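Local structure of superoxide dismutase [Cu-Zn] (Bacteroidetes bacterium GWA2_30_7, 7B4O) at residues C11-T16 and G23-T28; D32-V37 and K108-E113; G56-S61 and V144-I149. The protein probably catalyses the dismutation of superoxide to oxygen and hydrogen peroxide in its copper-zinc form, although the metal sites here hold zinc. All blocks are in the same frame, centred on the assembly; numbering follows the deposited sequence.

Interaction 1: C11-T16 and G23-T28; sequences CVIYPT and GVITFT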
loop_
_atom_site.group_PDB
_atom_site.type_symbol
_atom_site.label_atom_id
_atom_site.label_comp_id
_atom_site.label_asym_id
_atom_site.label_seq_id
_atom_site.Cartn_x
_atom_site.Cartn_y
_atom_site.Cartn_z
ATOM N N CYS A 11 0.229 -6.673 -3.108
ATOM C CA CYS A 11 1.326 -5.848 -2.567
ATOM C C CYS A 11 2.410 -5.723 -3.623
ATOM O O CYS A 11 2.996 -6.750 -4.022
ATOM C CB CYS A 11 1.906 -6.471 -1.313
ATOM S SG CYS A 11 3.201 -5.451 -0.592
ATOM N N VAL A 12 2.634 -4.498 -4.073
ATOM C CA VAL A 12 3.776 -4.197 -4.970
ATOM C C VAL A 12 4.910 -3.716 -4.079
ATOM O O VAL A 12 4.702 -2.779 -3.280
ATOM C CB VAL A 12 3.409 -3.168 -6.043
ATOM C CG1 VAL A 12 4.608 -2.879 -6.932
ATOM C CG2 VAL A 12 2.211 -3.622 -6.855
ATOM N N ILE A 13 6.060 -4.370 -4.170
ATOM C CA ILE A 13 7.195 -3.946 -3.307
ATOM C C ILE A 13 8.180 -3.133 -4.127
ATOM O O ILE A 13 8.367 -3.373 -5.351
ATOM C CB ILE A 13 7.849 -5.089 -2.526
ATOM C CG1 ILE A 13 8.565 -6.065 -3.448
ATOM C CG2 ILE A 13 6.839 -5.770 -1.610
ATOM C CD1 ILE A 13 9.418 -7.045 -2.683
ATOM N N TYR A 14 8.734 -2.150 -3.438
ATOM C CA TYR A 14 9.709 -1.190 -3.989
ATOM C C TYR A 14 10.942 -1.251 -3.117
ATOM O O TYR A 14 10.878 -1.505 -1.917
ATOM C CB TYR A 14 9.086 0.196 -4.037
ATOM C CG TYR A 14 7.947 0.268 -5.010
ATOM C CD1 TYR A 14 8.180 0.498 -6.354
ATOM C CD2 TYR A 14 6.645 0.057 -4.592
ATOM C CE1 TYR A 14 7.137 0.554 -7.260
ATOM C CE2 TYR A 14 5.592 0.107 -5.484
ATOM C CZ TYR A 14 5.840 0.355 -6.820
ATOM O OH TYR A 14 4.796 0.402 -7.693
ATOM N N PRO A 15 12.124 -1.011 -3.701
ATOM C CA PRO A 15 13.345 -1.133 -2.938
ATOM C C PRO A 15 13.459 -0.022 -1.885
ATOM O O PRO A 15 13.021 1.110 -2.108
ATOM C CB PRO A 15 14.448 -0.979 -3.994
ATOM C CG PRO A 15 13.786 -0.188 -5.080
ATOM C CD PRO A 15 12.354 -0.664 -5.107
ATOM N N THR A 16 14.122 -0.334 -0.782
ATOM C CA THR A 16 14.695 0.711 0.096
ATOM C C THR A 16 15.913 1.316 -0.620
ATOM O O THR A 16 16.345 0.767 -1.664
ATOM C CB THR A 16 14.997 0.170 1.494
ATOM O OG1 THR A 16 15.946 -0.880 1.331
ATOM C CG2 THR A 16 13.743 -0.345 2.181
ATOM N N GLY A 23 8.895 -6.292 -7.067
ATOM C CA GLY A 23 8.057 -7.456 -7.357
ATOM C C GLY A 23 6.645 -7.279 -6.876
ATOM O O GLY A 23 6.279 -6.178 -6.397
ATOM N N VAL A 24 5.888 -8.349 -7.019
ATOM C CA VAL A 24 4.442 -8.366 -6.687
ATOM C C VAL A 24 4.170 -9.595 -5.832
ATOM O O VAL A 24 4.657 -10.702 -6.161
ATOM C CB VAL A 24 3.561 -8.340 -7.951
ATOM C CG1 VAL A 24 2.084 -8.336 -7.594
ATOM C CG2 VAL A 24 3.903 -7.169 -8.859
ATOM N N ILE A 25 3.389 -9.378 -4.784
ATOM C CA ILE A 25 2.902 -10.451 -3.886
ATOM C C ILE A 25 1.376 -10.409 -3.916
ATOM O O ILE A 25 0.817 -9.320 -3.782
ATOM C CB ILE A 25 3.457 -10.268 -2.463
ATOM C CG1 ILE A 25 4.983 -10.166 -2.472
ATOM C CG2 ILE A 25 2.962 -11.389 -1.560
ATOM C CD1 ILE A 25 5.515 -9.245 -1.434
ATOM N N THR A 26 0.751 -11.556 -4.118
ATOM C CA THR A 26 -0.719 -11.676 -4.046
ATOM C C THR A 26 -1.086 -12.646 -2.933
ATOM O O THR A 26 -0.347 -13.613 -2.672
ATOM C CB THR A 26 -1.334 -12.083 -5.383
ATOM O OG1 THR A 26 -0.929 -13.417 -5.668
ATOM C CG2 THR A 26 -0.953 -11.129 -6.490
ATOM N N PHE A 27 -2.228 -12.365 -2.327
ATOM C CA PHE A 27 -2.846 -13.181 -1.266
ATOM C C PHE A 27 -4.249 -13.505 -1.756
ATOM O O PHE A 27 -5.010 -12.559 -1.965
ATOM C CB PHE A 27 -2.876 -12.402 0.049
ATOM C CG PHE A 27 -1.543 -11.879 0.512
ATOM C CD1 PHE A 27 -1.064 -10.651 0.084
ATOM C CD2 PHE A 27 -0.787 -12.599 1.422
ATOM C CE1 PHE A 27 0.164 -10.183 0.523
ATOM C CE2 PHE A 27 0.422 -12.111 1.888
ATOM C CZ PHE A 27 0.897 -10.902 1.445
ATOM N N THR A 28 -4.578 -14.782 -1.921
ATOM C CA THR A 28 -5.897 -15.192 -2.461
ATOM C C THR A 28 -6.536 -16.179 -1.481
ATOM O O THR A 28 -5.872 -17.168 -1.129
ATOM C CB THR A 28 -5.745 -15.749 -3.880
ATOM O OG1 THR A 28 -5.044 -14.772 -4.657
ATOM C CG2 THR A 28 -7.080 -16.056 -4.520
HETATM O O HOH W 1 7.912 -3.159 -7.985
#

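Interaction 2: D32-V37 and K108-E113; sequences DGVKVV and KMIVFE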
loop_
_atom_site.group_PDB
_atom_site.type_symbol
_atom_site.label_atom_id
_atom_site.label_comp_id
_atom_site.label_asym_id
_atom_site.label_seq_id
_atom_site.Cartn_x
_atom_site.Cartn_y
_atom_site.Cartn_z
ATOM N N ASP A 32 -8.422 -23.940 1.864
ATOM C CA ASP A 32 -7.505 -24.418 2.933
ATOM C C ASP A 32 -6.802 -23.250 3.638
ATOM O O ASP A 32 -5.985 -23.536 4.532
ATOM C CB ASP A 32 -6.496 -25.444 2.404
ATOM C CG ASP A 32 -5.776 -25.078 1.116
ATOM O OD1 ASP A 32 -6.022 -23.974 0.596
ATOM O OD2 ASP A 32 -4.977 -25.914 0.641
ATOM N N GLY A 33 -7.080 -21.996 3.266
ATOM C CA GLY A 33 -6.473 -20.813 3.913
ATOM C C GLY A 33 -6.275 -19.672 2.933
ATOM O O GLY A 33 -7.204 -19.358 2.189
ATOM N N VAL A 34 -5.095 -19.066 2.937
ATOM C CA VAL A 34 -4.747 -17.961 1.999
ATOM C C VAL A 34 -3.505 -18.376 1.209
ATOM O O VAL A 34 -2.476 -18.683 1.820
ATOM C CB VAL A 34 -4.564 -16.616 2.722
ATOM C CG1 VAL A 34 -3.943 -15.558 1.805
ATOM C CG2 VAL A 34 -5.883 -16.139 3.303
ATOM N N LYS A 35 -3.630 -18.403 -0.111
ATOM C CA LYS A 35 -2.500 -18.696 -1.015
ATOM C C LYS A 35 -1.652 -17.433 -1.156
ATOM O O LYS A 35 -2.163 -16.399 -1.657
ATOM C CB LYS A 35 -2.997 -19.185 -2.376
ATOM C CG LYS A 35 -1.889 -19.566 -3.347
ATOM C CD LYS A 35 -2.436 -19.955 -4.694
ATOM C CE LYS A 35 -1.373 -20.367 -5.679
ATOM N NZ LYS A 35 -1.985 -20.894 -6.919
ATOM N N VAL A 36 -0.402 -17.531 -0.734
ATOM C CA VAL A 36 0.609 -16.446 -0.873
ATOM C C VAL A 36 1.430 -16.766 -2.111
ATOM O O VAL A 36 1.963 -17.880 -2.184
ATOM C CB VAL A 36 1.498 -16.348 0.377
ATOM C CG1 VAL A 36 2.518 -15.228 0.255
ATOM C CG2 VAL A 36 0.635 -16.188 1.620
ATOM N N VAL A 37 1.469 -15.839 -3.062
ATOM C CA VAL A 37 2.296 -15.977 -4.289
ATOM C C VAL A 37 3.163 -14.731 -4.410
ATOM O O VAL A 37 2.612 -13.629 -4.535
ATOM C CB VAL A 37 1.451 -16.177 -5.557
ATOM C CG1 VAL A 37 2.352 -16.280 -6.785
ATOM C CG2 VAL A 37 0.562 -17.393 -5.444
ATOM N N LYS A 108 -2.415 -20.403 6.940
ATOM C CA LYS A 108 -3.686 -20.710 7.645
ATOM C C LYS A 108 -3.994 -19.640 8.698
ATOM O O LYS A 108 -5.013 -19.785 9.383
ATOM C CB LYS A 108 -3.587 -22.106 8.258
ATOM C CG LYS A 108 -3.490 -23.220 7.227
ATOM C CD LYS A 108 -3.859 -24.588 7.766
ATOM C CE LYS A 108 -4.193 -25.581 6.673
ATOM N NZ LYS A 108 -5.611 -25.481 6.248
ATOM N N MET A 109 -3.174 -18.598 8.819
ATOM C CA MET A 109 -3.317 -17.572 9.885
ATOM C C MET A 109 -3.723 -16.207 9.312
ATOM O O MET A 109 -4.448 -15.476 9.996
ATOM C CB MET A 109 -2.013 -17.429 10.673
ATOM C CG MET A 109 -1.633 -18.686 11.414
ATOM S SD MET A 109 -0.623 -18.310 12.842
ATOM C CE MET A 109 -0.500 -19.922 13.630
ATOM N N ILE A 110 -3.262 -15.845 8.115
ATOM C CA ILE A 110 -3.516 -14.473 7.591
ATOM C C ILE A 110 -4.972 -14.375 7.100
ATOM O O ILE A 110 -5.491 -15.338 6.492
ATOM C CB ILE A 110 -2.460 -14.059 6.545
ATOM C CG1 ILE A 110 -2.457 -14.943 5.301
ATOM C CG2 ILE A 110 -1.078 -14.005 7.188
ATOM C CD1 ILE A 110 -1.254 -14.681 4.412
ATOM N N VAL A 111 -5.621 -13.250 7.402
ATOM C CA VAL A 111 -7.023 -12.950 6.981
ATOM C C VAL A 111 -7.090 -11.515 6.452
ATOM O O VAL A 111 -6.097 -10.773 6.612
ATOM C CB VAL A 111 -8.022 -13.174 8.131
ATOM C CG1 VAL A 111 -8.035 -14.627 8.590
ATOM C CG2 VAL A 111 -7.741 -12.260 9.307
ATOM N N PHE A 112 -8.223 -11.139 5.856
ATOM C CA PHE A 112 -8.429 -9.820 5.205
ATOM C C PHE A 112 -9.449 -8.967 5.963
ATOM O O PHE A 112 -9.809 -7.892 5.453
ATOM C CB PHE A 112 -8.885 -9.999 3.757
ATOM C CG PHE A 112 -7.977 -10.855 2.907
ATOM C CD1 PHE A 112 -6.599 -10.704 2.948
ATOM C CD2 PHE A 112 -8.501 -11.812 2.056
ATOM C CE1 PHE A 112 -5.775 -11.506 2.173
ATOM C CE2 PHE A 112 -7.671 -12.602 1.275
ATOM C CZ PHE A 112 -6.311 -12.453 1.333
ATOM N N GLU A 113 -9.918 -9.413 7.128
ATOM C CA GLU A 113 -10.927 -8.650 7.914
ATOM C C GLU A 113 -10.652 -8.849 9.404
ATOM O O GLU A 113 -10.020 -9.858 9.739
ATOM C CB GLU A 113 -12.346 -9.057 7.516
ATOM C CG GLU A 113 -12.646 -10.528 7.712
ATOM C CD GLU A 113 -14.124 -10.872 7.592
ATOM O OE1 GLU A 113 -14.609 -11.726 8.371
ATOM O OE2 GLU A 113 -14.795 -10.268 6.729
#

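Interaction 3: G56-S61 and V144-I149; sequences GDCSAS and VACGVI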
loop_
_atom_site.group_PDB
_atom_site.type_symbol
_atom_site.label_atom_id
_atom_site.label_comp_id
_atom_site.label_asym_id
_atom_site.label_seq_id
_atom_site.Cartn_x
_atom_site.Cartn_y
_atom_site.Cartn_z
ATOM N N GLY A 56 1.844 0.036 7.500
ATOM C CA GLY A 56 1.868 0.208 6.040
ATOM C C GLY A 56 2.483 1.547 5.680
ATOM O O GLY A 56 1.814 2.376 5.033
ATOM N N ASP A 57 3.721 1.760 6.100
ATOM C CA ASP A 57 4.427 3.056 5.978
ATOM C C ASP A 57 5.806 2.760 5.393
ATOM O O ASP A 57 6.705 2.334 6.147
ATOM C CB ASP A 57 4.491 3.799 7.312
ATOM C CG ASP A 57 5.162 5.156 7.210
ATOM O OD1 ASP A 57 5.801 5.412 6.166
ATOM O OD2 ASP A 57 5.076 5.923 8.183
ATOM N N CYS A 58 5.948 2.944 4.081
ATOM C CA CYS A 58 7.210 2.684 3.351
ATOM C C CYS A 58 7.943 4.001 3.076
ATOM O O CYS A 58 8.792 4.021 2.166
ATOM C CB CYS A 58 6.937 1.910 2.068
ATOM S SG CYS A 58 6.293 0.238 2.340
ATOM N N SER A 59 7.685 5.047 3.863
ATOM C CA SER A 59 8.254 6.398 3.623
ATOM C C SER A 59 9.744 6.469 3.999
ATOM O O SER A 59 10.439 7.301 3.429
ATOM C CB SER A 59 7.444 7.460 4.309
ATOM O OG SER A 59 7.488 7.308 5.707
ATOM N N ALA A 60 10.231 5.668 4.946
ATOM C CA ALA A 60 11.635 5.782 5.417
ATOM C C ALA A 60 12.614 5.266 4.360
ATOM O O ALA A 60 12.311 4.260 3.696
ATOM C CB ALA A 60 11.836 5.040 6.709
ATOM N N SER A 61 13.787 5.911 4.273
ATOM C CA SER A 61 14.895 5.537 3.360
ATOM C C SER A 61 15.292 4.060 3.528
ATOM O O SER A 61 15.743 3.429 2.559
ATOM C CB SER A 61 16.085 6.451 3.580
ATOM O OG SER A 61 16.602 6.345 4.905
ATOM N N VAL A 144 15.390 -4.570 2.565
ATOM C CA VAL A 144 15.812 -4.300 1.164
ATOM C C VAL A 144 14.623 -3.837 0.339
ATOM O O VAL A 144 14.839 -3.288 -0.754
ATOM C CB VAL A 144 16.519 -5.511 0.521
ATOM C CG1 VAL A 144 17.735 -5.914 1.328
ATOM C CG2 VAL A 144 15.622 -6.699 0.276
ATOM N N ALA A 145 13.394 -4.071 0.796
ATOM C CA ALA A 145 12.198 -3.680 0.021
ATOM C C ALA A 145 10.997 -3.563 0.943
ATOM O O ALA A 145 10.980 -4.225 1.997
ATOM C CB ALA A 145 11.950 -4.642 -1.106
ATOM N N CYS A 146 10.043 -2.728 0.567
ATOM C CA CYS A 146 8.852 -2.410 1.382
ATOM C C CYS A 146 7.682 -2.242 0.419
ATOM O O CYS A 146 7.844 -1.611 -0.649
ATOM C CB CYS A 146 9.072 -1.144 2.204
ATOM S SG CYS A 146 7.767 -0.759 3.398
ATOM N N GLY A 147 6.512 -2.739 0.798
ATOM C CA GLY A 147 5.281 -2.381 0.091
ATOM C C GLY A 147 4.094 -2.467 1.014
ATOM O O GLY A 147 4.226 -3.080 2.070
ATOM N N VAL A 148 2.991 -1.868 0.622
ATOM C CA VAL A 148 1.745 -1.860 1.421
ATOM C C VAL A 148 0.749 -2.827 0.791
ATOM O O VAL A 148 0.595 -2.861 -0.426
ATOM C CB VAL A 148 1.186 -0.438 1.578
ATOM C CG1 VAL A 148 -0.131 -0.437 2.353
ATOM C CG2 VAL A 148 2.209 0.466 2.246
ATOM N N ILE A 149 0.096 -3.611 1.630
ATOM C CA ILE A 149 -0.881 -4.643 1.201
ATOM C C ILE A 149 -2.243 -3.984 0.990
ATOM O O ILE A 149 -2.810 -3.416 1.948
ATOM C CB ILE A 149 -0.939 -5.774 2.235
ATOM C CG1 ILE A 149 0.439 -6.389 2.460
ATOM C CG2 ILE A 149 -1.969 -6.821 1.824
ATOM C CD1 ILE A 149 0.521 -7.294 3.685
#

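Interaction 1: C11-T16 and G23-T28
C11 and I25 face each other as a hydrogen-bonded antiparallel pair, their two hydrogen bonds closing a ring. C11 N donates to I25 O over 2.8 Å, nearly along the C=O axis, and I25 N returns to C11 O, also over 2.8 Å, in the carbonyl plane. Both side chains leave the same face of the sheet, with C11 CB 4.3 Å from I25 CB. C11 turns SG anti to its backbone N (chi1 -178°), and its CB meets the ring edge of F27 at CE1. On the side away from F27, I25 sends CD1 obliquely across to I13 CG2, 3.7 Å away. M123 of strand 122-126 covers C11, I25 and F27 on this apolar face.

G23 makes the second hydrogen-bonded pair, with I13. Its O takes I13 N at 2.9 Å from 30° above the carbonyl plane, whereas the return bond from G23 N to I13 O is weak at 3.4 Å. A water reinforces that looser end, donating to I13 O over 2.7 Å. The backbone of G23 is turned so that a CB would collide with the preceding carbonyl oxygen, and I13 CG1 packs over its N and O. V12 and V24 lie on the reverse face, where V12 also packs on S59 of the second subunit. This is the opening beta hairpin, strands 8-15 and 22-30, of the Greek-key beta-barrel characteristic of copper-zinc superoxide dismutases.

Interaction 2: D32-V37 and K108-E113
Strand residue V34 meets the loop after strand 101-107 chiefly through I110, the two side chains crossing at about a right angle. I110 holds CG1 in the crowded position between its backbone N and carbonyl carbon (chi1 63°), and the extended remainder of the chain carries CD1 in over the strand. Its CG1 lies 3.7 Å from V34 CB, while its CD1 reaches V36 CG2 at 3.7 Å, so one branch of I110 serves both valines. V34 places CG1 anti to its backbone N and CG2 beside it; CG2 comes within 3.3 Å of I110 O, and CG1 touches the tip of the F112 ring, CZ, obliquely at 3.9 Å. F27 packs against V34, I110 and F112, completing the apolar cluster. An alanine in place of V34 would probably loosen this cluster, since both methyls that meet I110 and F112 would be gone.

At the other end K108 starts away from the strand, with CG anti to the carbonyl carbon, and runs out extended before bending at its last torsion (chi4 -85°). The bend brings NZ to D32 O at 2.6 Å, in the carbonyl plane and on a lone pair. The carboxylate of D32 is engaged elsewhere, OD1 with S30 OG, and its OD2 stays 5.7 Å from K108 NZ. The loop is thus held by an apolar core plus one charged bond to a backbone carbonyl, and the nearby opposite charge is likely to add only diffuse attraction.

Interaction 3: G56-S61 and V144-I149
A disulfide joins C58 to C146, SG to SG at 2.1 Å, with a left-handed twist about the bond (chi3 -75°). The two cysteines reach it differently: C58 turns SG anti to its carbonyl carbon (chi1 -65°), whereas C146 extends SG anti to its backbone N (chi1 -173°). Beside the bridge, V148 presses CG2 against the loop, 3.4 Å from G56 O and 4.1 Å from C58 SG.

One shell out, the loop is shaped by D57, whose OD1 receives S59 N at 3.0 Å in an Asx turn. The same oxygen, on its syn lone pair, accepts S59 OG at 2.6 Å, and this double grip folds the chain on either side of C58. S65 OG adds bonds to D57 O and A60 N, while on the strand side C146 is held by backbone hydrogen bonding to Y14. The second subunit closes over the site, its Y14 packing on C58 and its V148 on V148.

No hydrogen bond links the two segments, so the disulfide, backed by V148, ties the loop to strand 143-151. As in the intrasubunit disulfide of this family, reduction would probably loosen the loop at the dimer interface; the two donors on D57 OD1 would be expected to stabilise its carboxylate in the charged form.

From the N terminus, interaction 1 comes first: it closes the short turn between strands 8-15 and 22-30 and is complete before either of the others opens. Interaction 2 then begins on the next strand, 33-41, and spans some 70 residues, including strands 46-53, 89-95 and 101-107, before closing at residues 108-113. Before it closes, interaction 3 opens at 56-61, ending only on the last strand at 144-149, so these two cross. Interaction 1 touches both: T28 and T26 hydrogen-bond across to K35 and V37, and Y14 O receives C146 N on the opposite flank of its hairpin. The hairpin therefore stands between them in the sheet, with interaction 3 lying alongside it near the second subunit.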